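Local atomic coordinates of glutathione synthetase-like effector 30 (Gpa-GSS30-apo) (Globodera pallida, PDB entry 5OET), a protein that serves as an effector of a plant-parasitic nematode and is related to glutathione synthetase, the ATP-dependent ligase that joins gamma-glutamylcysteine to glycine. Residues Q45-Q50 / L89-S94. Sequence-based numbering, arbitrary orientation.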
loop_
_atom_site.group_PDB
_atom_site.type_symbol
_atom_site.label_atom_id
_atom_site.label_comp_id
_atom_site.label_asym_id
_atom_site.label_seq_id
_atom_site.Cartn_x
_atom_site.Cartn_y
_atom_site.Cartn_z
ATOM N N GLN A 45 -10.541 24.469 -3.253
ATOM C CA GLN A 45 -10.116 24.039 -1.915
ATOM C C GLN A 45 -10.563 22.610 -1.604
ATOM O O GLN A 45 -9.778 21.811 -1.088
ATOM C CB GLN A 45 -10.631 25.033 -0.838
ATOM C CG GLN A 45 -10.174 24.815 0.596
ATOM C CD GLN A 45 -8.692 24.477 0.707
ATOM O OE1 GLN A 45 -8.364 23.341 1.017
ATOM N NE2 GLN A 45 -7.794 25.443 0.420
ATOM N N ILE A 46 -11.796 22.265 -1.957
ATOM C CA ILE A 46 -12.255 20.886 -1.812
ATOM C C ILE A 46 -11.537 19.926 -2.777
ATOM O O ILE A 46 -11.123 18.836 -2.367
ATOM C CB ILE A 46 -13.776 20.779 -1.976
ATOM C CG1 ILE A 46 -14.492 21.610 -0.881
ATOM C CG2 ILE A 46 -14.243 19.329 -1.908
ATOM C CD1 ILE A 46 -14.156 21.217 0.556
ATOM N N LEU A 47 -11.378 20.318 -4.039
ATOM C CA LEU A 47 -10.626 19.488 -4.989
ATOM C C LEU A 47 -9.186 19.255 -4.536
ATOM O O LEU A 47 -8.671 18.138 -4.681
ATOM C CB LEU A 47 -10.623 20.087 -6.399
ATOM C CG LEU A 47 -11.961 19.997 -7.125
ATOM C CD1 LEU A 47 -11.973 20.847 -8.396
ATOM C CD2 LEU A 47 -12.298 18.555 -7.447
ATOM N N LEU A 48 -8.551 20.299 -3.997
ATOM C CA LEU A 48 -7.221 20.168 -3.428
ATOM C C LEU A 48 -7.234 19.144 -2.299
ATOM O O LEU A 48 -6.408 18.234 -2.280
ATOM C CB LEU A 48 -6.681 21.507 -2.940
ATOM C CG LEU A 48 -5.389 21.385 -2.105
ATOM C CD1 LEU A 48 -4.256 20.758 -2.909
ATOM C CD2 LEU A 48 -5.004 22.713 -1.510
ATOM N N GLU A 49 -8.183 19.274 -1.371
ATOM C CA GLU A 49 -8.277 18.328 -0.235
ATOM C C GLU A 49 -8.552 16.907 -0.688
ATOM O O GLU A 49 -8.051 15.980 -0.085
ATOM C CB GLU A 49 -9.298 18.779 0.803
ATOM C CG GLU A 49 -8.807 19.984 1.592
ATOM C CD GLU A 49 -9.813 20.522 2.623
ATOM O OE1 GLU A 49 -10.166 21.735 2.571
ATOM O OE2 GLU A 49 -10.251 19.746 3.526
ATOM N N GLN A 50 -9.317 16.733 -1.754
ATOM C CA GLN A 50 -9.551 15.398 -2.295
ATOM C C GLN A 50 -8.338 14.846 -3.042
ATOM O O GLN A 50 -8.133 13.629 -3.073
ATOM C CB GLN A 50 -10.772 15.411 -3.209
ATOM C CG GLN A 50 -12.080 15.620 -2.460
ATOM C CD GLN A 50 -13.300 15.731 -3.359
ATOM O OE1 GLN A 50 -14.419 15.763 -2.871
ATOM N NE2 GLN A 50 -13.094 15.805 -4.671
ATOM N N LEU A 89 -2.200 10.019 -11.209
ATOM C CA LEU A 89 -3.546 9.487 -11.304
ATOM C C LEU A 89 -4.536 10.601 -11.622
ATOM O O LEU A 89 -4.292 11.785 -11.357
ATOM C CB LEU A 89 -3.928 8.824 -9.985
ATOM C CG LEU A 89 -3.861 9.693 -8.699
ATOM C CD1 LEU A 89 -5.227 10.230 -8.305
ATOM C CD2 LEU A 89 -3.282 8.940 -7.508
ATOM N N SER A 90 -5.645 10.220 -12.224
ATOM C CA SER A 90 -6.749 11.133 -12.390
ATOM C C SER A 90 -7.510 11.062 -11.076
ATOM O O SER A 90 -7.550 9.990 -10.442
ATOM C CB SER A 90 -7.631 10.712 -13.554
ATOM O OG SER A 90 -8.135 9.415 -13.328
ATOM N N LEU A 91 -8.089 12.187 -10.658
ATOM C CA LEU A 91 -8.772 12.250 -9.375
ATOM C C LEU A 91 -10.051 11.410 -9.384
ATOM O O LEU A 91 -10.371 10.728 -8.390
ATOM C CB LEU A 91 -9.107 13.694 -9.016
ATOM C CG LEU A 91 -9.676 13.974 -7.611
ATOM C CD1 LEU A 91 -8.794 13.466 -6.495
ATOM C CD2 LEU A 91 -9.884 15.459 -7.416
ATOM N N TYR A 92 -10.759 11.458 -10.508
ATOM C CA TYR A 92 -12.026 10.791 -10.664
ATOM C C TYR A 92 -11.960 9.951 -11.915
ATOM O O TYR A 92 -11.138 10.214 -12.809
ATOM C CB TYR A 92 -13.166 11.821 -10.760
ATOM C CG TYR A 92 -13.507 12.458 -9.430
ATOM C CD1 TYR A 92 -14.162 11.728 -8.445
ATOM C CD2 TYR A 92 -13.147 13.784 -9.147
ATOM C CE1 TYR A 92 -14.455 12.287 -7.213
ATOM C CE2 TYR A 92 -13.442 14.367 -7.904
ATOM C CZ TYR A 92 -14.098 13.604 -6.935
ATOM O OH TYR A 92 -14.422 14.135 -5.702
ATOM N N PRO A 93 -12.813 8.922 -11.992
ATOM C CA PRO A 93 -12.782 8.077 -13.176
ATOM C C PRO A 93 -13.331 8.838 -14.370
ATOM O O PRO A 93 -14.268 9.609 -14.223
ATOM C CB PRO A 93 -13.649 6.873 -12.789
ATOM C CG PRO A 93 -14.468 7.307 -11.636
ATOM C CD PRO A 93 -13.807 8.483 -11.001
ATOM N N SER A 94 -12.699 8.675 -15.523
ATOM C CA SER A 94 -13.095 9.398 -16.737
ATOM C C SER A 94 -14.276 8.663 -17.356
ATOM O O SER A 94 -14.320 7.433 -17.299
ATOM C CB SER A 94 -11.940 9.468 -17.738
ATOM O OG SER A 94 -10.910 10.339 -17.276
#
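Leu-91 and Tyr-92, in the loop that follows strand 83-90, meet one face of helix 44-59 through Leu-47 and Gln-50, two residues three apart and so on neighbouring turns. The two leucines cross obliquely and touch at their tips, Leu-47 CD2 lying 3.9 Å from Leu-91 CD2. Leu-91 has CG anti to its backbone N (chi1 -173°), which carries the branched end to the helix; its other methyl, CD1, sits 3.5 Å from Gln-50 O, so one leucine spans both a side chain and the helix backbone. Tyr-92 presents its ring edge: Leu-47 CD2 approaches near the ring plane, 4.4 Å from Tyr-92 CE2. Gln-50, extended beyond CG, brings its amide to the phenol end of the same edge, near the ring plane, and crosses Tyr-92 at about a right angle, with amide and ring planes 76° apart.

Further out, Met-207 of helix 196-210 packs on both Leu-91 and Tyr-92, while Tyr-35 and Ile-40 also touch the Tyr-92 side chain. A backbone hydrogen bond between Leu-91 and His-457, and a hydrogen bond from Asn-456 ND2 to Tyr-92 O, tie the loop to strand 454-459. Glu-49 of the same helix makes salt bridges with Arg-280 and Arg-290 of the second subunit. The result is a buried helix-to-loop contact in which leucine methyls pack beside a glutamine amide at a tyrosine edge, joining an N-terminal helix near the subunit interface to the short loop between strands 83-90 and 94-96 of the large mixed sheet in this glutathione synthetase-like fold.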